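Local atomic coordinates of cell surface protein (Faecalibacterium prausnitzii A2-165, PDB entry 4GT6), a protein that is of unknown function but, as the leucine-rich repeat part of a longer extracellular protein, probably binds other proteins at the bacterial cell surface. Residues C101-F112 with S124-H135. Numbering follows the deposited sequence.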
loop_
_atom_site.group_PDB
_atom_site.type_symbol
_atom_site.label_atom_id
_atom_site.label_comp_id
_atom_site.label_asym_id
_atom_site.label_seq_id
_atom_site.Cartn_x
_atom_site.Cartn_y
_atom_site.Cartn_z
ATOM N N CYS A 101 -25.111 9.860 -5.054
ATOM C CA CYS A 101 -24.978 10.090 -6.500
ATOM C C CYS A 101 -23.528 10.453 -6.842
ATOM O O CYS A 101 -23.226 10.840 -7.976
ATOM C CB CYS A 101 -25.964 11.147 -6.984
ATOM S SG CYS A 101 -27.686 10.573 -6.966
ATOM N N VAL A 102 -22.616 10.272 -5.863
ATOM C CA VAL A 102 -21.186 10.538 -6.065
ATOM C C VAL A 102 -20.616 9.549 -7.090
ATOM O O VAL A 102 -20.710 8.334 -6.894
ATOM C CB VAL A 102 -20.377 10.472 -4.742
ATOM C CG1 VAL A 102 -18.884 10.655 -5.027
ATOM C CG2 VAL A 102 -20.879 11.518 -3.734
ATOM N N LYS A 103 -20.060 10.078 -8.187
ATOM C CA LYS A 103 -19.466 9.254 -9.241
ATOM C C LYS A 103 -17.958 9.303 -9.213
ATOM O O LYS A 103 -17.314 8.364 -9.662
ATOM C CB LYS A 103 -19.943 9.736 -10.620
ATOM C CG LYS A 103 -21.457 9.597 -10.858
ATOM C CD LYS A 103 -22.022 8.228 -10.488
ATOM C CE LYS A 103 -21.846 7.187 -11.559
ATOM N NZ LYS A 103 -22.540 5.909 -11.203
ATOM N N LYS A 104 -17.389 10.430 -8.761
ATOM C CA LYS A 104 -15.938 10.626 -8.813
ATOM C C LYS A 104 -15.419 11.152 -7.489
ATOM O O LYS A 104 -16.022 12.068 -6.936
ATOM C CB LYS A 104 -15.612 11.617 -9.939
ATOM C CG LYS A 104 -14.117 11.922 -10.102
ATOM C CD LYS A 104 -13.847 12.719 -11.384
ATOM C CE LYS A 104 -12.367 12.975 -11.547
ATOM N NZ LYS A 104 -12.051 13.693 -12.814
ATOM N N ILE A 105 -14.322 10.564 -6.981
ATOM C CA ILE A 105 -13.672 11.011 -5.741
ATOM C C ILE A 105 -12.219 11.331 -6.108
ATOM O O ILE A 105 -11.529 10.476 -6.685
ATOM C CB ILE A 105 -13.810 9.970 -4.581
ATOM C CG1 ILE A 105 -15.302 9.775 -4.177
ATOM C CG2 ILE A 105 -12.972 10.408 -3.332
ATOM C CD1 ILE A 105 -15.538 8.612 -3.214
ATOM N N GLY A 106 -11.787 12.566 -5.820
ATOM C CA GLY A 106 -10.466 13.069 -6.187
ATOM C C GLY A 106 -9.321 12.509 -5.363
ATOM O O GLY A 106 -9.536 11.848 -4.341
ATOM N N ARG A 107 -8.073 12.846 -5.770
ATOM C CA ARG A 107 -6.878 12.363 -5.062
ATOM C C ARG A 107 -6.897 12.827 -3.627
ATOM O O ARG A 107 -7.278 13.972 -3.388
ATOM C CB ARG A 107 -5.602 12.964 -5.726
ATOM C CG ARG A 107 -5.396 12.572 -7.174
ATOM C CD ARG A 107 -4.045 13.014 -7.692
ATOM N NE ARG A 107 -3.880 14.460 -7.671
ATOM C CZ ARG A 107 -2.749 15.076 -8.002
ATOM N NH1 ARG A 107 -1.677 14.372 -8.350
ATOM N NH2 ARG A 107 -2.680 16.396 -7.978
ATOM N N GLN A 108 -6.465 11.979 -2.673
ATOM C CA GLN A 108 -6.299 12.344 -1.263
ATOM C C GLN A 108 -7.575 12.968 -0.653
ATOM O O GLN A 108 -7.476 13.722 0.330
ATOM C CB GLN A 108 -5.124 13.343 -1.163
ATOM C CG GLN A 108 -3.778 12.749 -1.618
ATOM C CD GLN A 108 -2.593 13.648 -1.302
ATOM O OE1 GLN A 108 -2.734 14.808 -0.876
ATOM N NE2 GLN A 108 -1.387 13.123 -1.493
ATOM N N ALA A 109 -8.778 12.635 -1.215
ATOM C CA ALA A 109 -10.022 13.300 -0.739
ATOM C C ALA A 109 -10.263 13.083 0.754
ATOM O O ALA A 109 -10.701 14.016 1.429
ATOM C CB ALA A 109 -11.217 12.844 -1.544
ATOM N N PHE A 110 -9.919 11.902 1.283
ATOM C CA PHE A 110 -10.122 11.613 2.711
ATOM C C PHE A 110 -8.818 11.165 3.333
ATOM O O PHE A 110 -8.814 10.467 4.352
ATOM C CB PHE A 110 -11.227 10.551 2.895
ATOM C CG PHE A 110 -12.559 11.046 2.396
ATOM C CD1 PHE A 110 -13.387 11.813 3.220
ATOM C CD2 PHE A 110 -12.976 10.780 1.097
ATOM C CE1 PHE A 110 -14.612 12.288 2.756
ATOM C CE2 PHE A 110 -14.207 11.257 0.630
ATOM C CZ PHE A 110 -15.006 12.035 1.454
HETATM N N MSE A 111 -7.685 11.569 2.737
HETATM C CA MSE A 111 -6.396 11.170 3.325
HETATM C C MSE A 111 -6.237 11.732 4.741
HETATM O O MSE A 111 -6.612 12.877 4.990
HETATM C CB MSE A 111 -5.240 11.637 2.438
HETATM C CG MSE A 111 -3.873 11.341 3.026
HETATM SE SE MSE A 111 -2.620 11.446 1.532
HETATM C CE MSE A 111 -0.926 11.291 2.525
ATOM N N PHE A 112 -5.742 10.886 5.675
ATOM C CA PHE A 112 -5.547 11.204 7.098
ATOM C C PHE A 112 -6.858 11.369 7.877
ATOM O O PHE A 112 -6.806 11.835 9.026
ATOM C CB PHE A 112 -4.643 12.448 7.320
ATOM C CG PHE A 112 -3.212 12.283 6.855
ATOM C CD1 PHE A 112 -2.438 11.210 7.293
ATOM C CD2 PHE A 112 -2.624 13.228 6.017
ATOM C CE1 PHE A 112 -1.111 11.061 6.865
ATOM C CE2 PHE A 112 -1.293 13.102 5.621
ATOM C CZ PHE A 112 -0.539 12.026 6.057
ATOM N N SER A 124 -22.011 4.254 -5.415
ATOM C CA SER A 124 -22.240 4.330 -6.870
ATOM C C SER A 124 -21.075 5.031 -7.625
ATOM O O SER A 124 -21.255 5.512 -8.744
ATOM C CB SER A 124 -23.565 5.029 -7.166
ATOM O OG SER A 124 -23.532 6.370 -6.709
ATOM N N VAL A 125 -19.894 5.021 -7.027
ATOM C CA VAL A 125 -18.696 5.643 -7.574
ATOM C C VAL A 125 -18.177 4.850 -8.798
ATOM O O VAL A 125 -18.327 3.624 -8.850
ATOM C CB VAL A 125 -17.629 5.789 -6.452
ATOM C CG1 VAL A 125 -16.927 4.464 -6.125
ATOM C CG2 VAL A 125 -16.628 6.885 -6.773
ATOM N N THR A 126 -17.616 5.560 -9.793
ATOM C CA THR A 126 -17.036 4.916 -10.972
ATOM C C THR A 126 -15.552 5.251 -11.029
ATOM O O THR A 126 -14.822 4.593 -11.755
ATOM C CB THR A 126 -17.755 5.284 -12.267
ATOM O OG1 THR A 126 -17.695 6.691 -12.459
ATOM C CG2 THR A 126 -19.187 4.738 -12.338
ATOM N N GLU A 127 -15.108 6.318 -10.317
ATOM C CA GLU A 127 -13.697 6.729 -10.337
ATOM C C GLU A 127 -13.262 7.178 -8.974
ATOM O O GLU A 127 -13.935 8.004 -8.363
ATOM C CB GLU A 127 -13.442 7.905 -11.320
ATOM C CG GLU A 127 -13.745 7.635 -12.782
ATOM C CD GLU A 127 -13.532 8.881 -13.621
ATOM O OE1 GLU A 127 -12.362 9.184 -13.945
ATOM O OE2 GLU A 127 -14.523 9.604 -13.870
ATOM N N ILE A 128 -12.156 6.634 -8.495
ATOM C CA ILE A 128 -11.555 7.024 -7.211
ATOM C C ILE A 128 -10.071 7.221 -7.491
ATOM O O ILE A 128 -9.400 6.269 -7.942
ATOM C CB ILE A 128 -11.797 6.025 -6.052
ATOM C CG1 ILE A 128 -13.250 5.520 -5.954
ATOM C CG2 ILE A 128 -11.352 6.669 -4.757
ATOM C CD1 ILE A 128 -13.411 4.235 -5.012
ATOM N N ASP A 129 -9.547 8.420 -7.220
ATOM C CA ASP A 129 -8.158 8.707 -7.560
ATOM C C ASP A 129 -7.199 8.388 -6.414
ATOM O O ASP A 129 -7.613 7.988 -5.330
ATOM C CB ASP A 129 -8.002 10.162 -8.030
ATOM C CG ASP A 129 -7.008 10.381 -9.177
ATOM O OD1 ASP A 129 -6.078 9.513 -9.367
ATOM O OD2 ASP A 129 -7.109 11.440 -9.853
ATOM N N SER A 130 -5.900 8.527 -6.687
ATOM C CA SER A 130 -4.793 8.162 -5.793
ATOM C C SER A 130 -4.974 8.595 -4.357
ATOM O O SER A 130 -5.368 9.743 -4.106
ATOM C CB SER A 130 -3.496 8.791 -6.294
ATOM O OG SER A 130 -3.344 8.462 -7.667
ATOM N N GLU A 131 -4.658 7.666 -3.421
ATOM C CA GLU A 131 -4.597 7.894 -1.971
ATOM C C GLU A 131 -5.872 8.513 -1.385
ATOM O O GLU A 131 -5.785 9.193 -0.356
ATOM C CB GLU A 131 -3.438 8.872 -1.710
ATOM C CG GLU A 131 -2.072 8.347 -2.133
ATOM C CD GLU A 131 -0.998 9.397 -1.937
ATOM O OE1 GLU A 131 -1.006 10.419 -2.663
ATOM O OE2 GLU A 131 -0.209 9.239 -0.981
ATOM N N ALA A 132 -7.041 8.252 -1.982
ATOM C CA ALA A 132 -8.286 8.854 -1.509
ATOM C C ALA A 132 -8.607 8.445 -0.077
ATOM O O ALA A 132 -9.221 9.238 0.629
ATOM C CB ALA A 132 -9.439 8.466 -2.424
ATOM N N PHE A 133 -8.158 7.244 0.385
ATOM C CA PHE A 133 -8.464 6.827 1.754
ATOM C C PHE A 133 -7.192 6.471 2.509
ATOM O O PHE A 133 -7.229 5.653 3.427
ATOM C CB PHE A 133 -9.473 5.650 1.748
ATOM C CG PHE A 133 -10.810 6.094 1.184
ATOM C CD1 PHE A 133 -11.705 6.827 1.964
ATOM C CD2 PHE A 133 -11.150 5.823 -0.141
ATOM C CE1 PHE A 133 -12.928 7.258 1.440
ATOM C CE2 PHE A 133 -12.368 6.272 -0.676
ATOM C CZ PHE A 133 -13.227 7.027 0.111
ATOM N N HIS A 134 -6.067 7.052 2.091
ATOM C CA HIS A 134 -4.758 6.811 2.706
ATOM C C HIS A 134 -4.825 7.211 4.201
ATOM O O HIS A 134 -5.263 8.314 4.519
ATOM C CB HIS A 134 -3.692 7.610 1.930
ATOM C CG HIS A 134 -2.255 7.389 2.318
ATOM N ND1 HIS A 134 -1.226 7.915 1.551
ATOM C CD2 HIS A 134 -1.715 6.751 3.383
ATOM C CE1 HIS A 134 -0.104 7.573 2.163
ATOM N NE2 HIS A 134 -0.348 6.877 3.274
ATOM N N HIS A 135 -4.413 6.301 5.117
ATOM C CA HIS A 135 -4.422 6.526 6.577
ATOM C C HIS A 135 -5.847 6.726 7.161
ATOM O O HIS A 135 -6.003 7.388 8.199
ATOM C CB HIS A 135 -3.494 7.686 6.998
ATOM C CG HIS A 135 -2.115 7.227 7.376
ATOM N ND1 HIS A 135 -1.885 6.546 8.566
ATOM C CD2 HIS A 135 -0.946 7.337 6.701
ATOM C CE1 HIS A 135 -0.583 6.280 8.581
ATOM N NE2 HIS A 135 0.024 6.739 7.482
HETATM O O HOH W 1 -21.633 6.900 -4.785
HETATM O O HOH W 2 -16.899 9.360 -12.658
HETATM O O HOH W 3 -7.997 14.035 -8.318
#
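Two successive coils of the BspA-type leucine-rich repeat solenoid, 101-112 and 124-135, meet through the parallel strands 104-105 and 127-128 and the turns that follow them. I105 N donates to E127 O (2.9 Å), and I105 O receives D129 N. K103 O takes two donors, T126 N and E127 N, while the lysine's own chain, bent at chi2 and chi3, curls back to set NZ 2.8 Å from S124 O, in that carbonyl's plane. Beyond the strands the ladder continues from turn to turn: Q108 N to S130 O, F110 N to A132 O, F112 N to H134 O. Inside, I105 packs against V125, I128 and A132, and the F110 and F133 rings lie almost parallel (2°) but slid apart, CD2 of F110 meeting CE1 of F133 at 3.5 Å; the ring of F83, nearly parallel to F110, extends the row. Q108 and E131 run alongside each other, and Q108 NE2 reaches E131 OE1 (3.0 Å) from above the carboxylate plane, while Q108 OE1 is bound by N81. H134 gives ND1 to E131 OE2 (3.0 Å), and the selenomethionine M111 runs alongside H134, its CE 3.5 Å from ND1 and oblique to the ring. Bonds to both oxygens probably limit rotation of the E131 carboxylate: H134 braces it within its own turn, and Q108 links it to the neighbouring coil beside the stacked hydrophobic core.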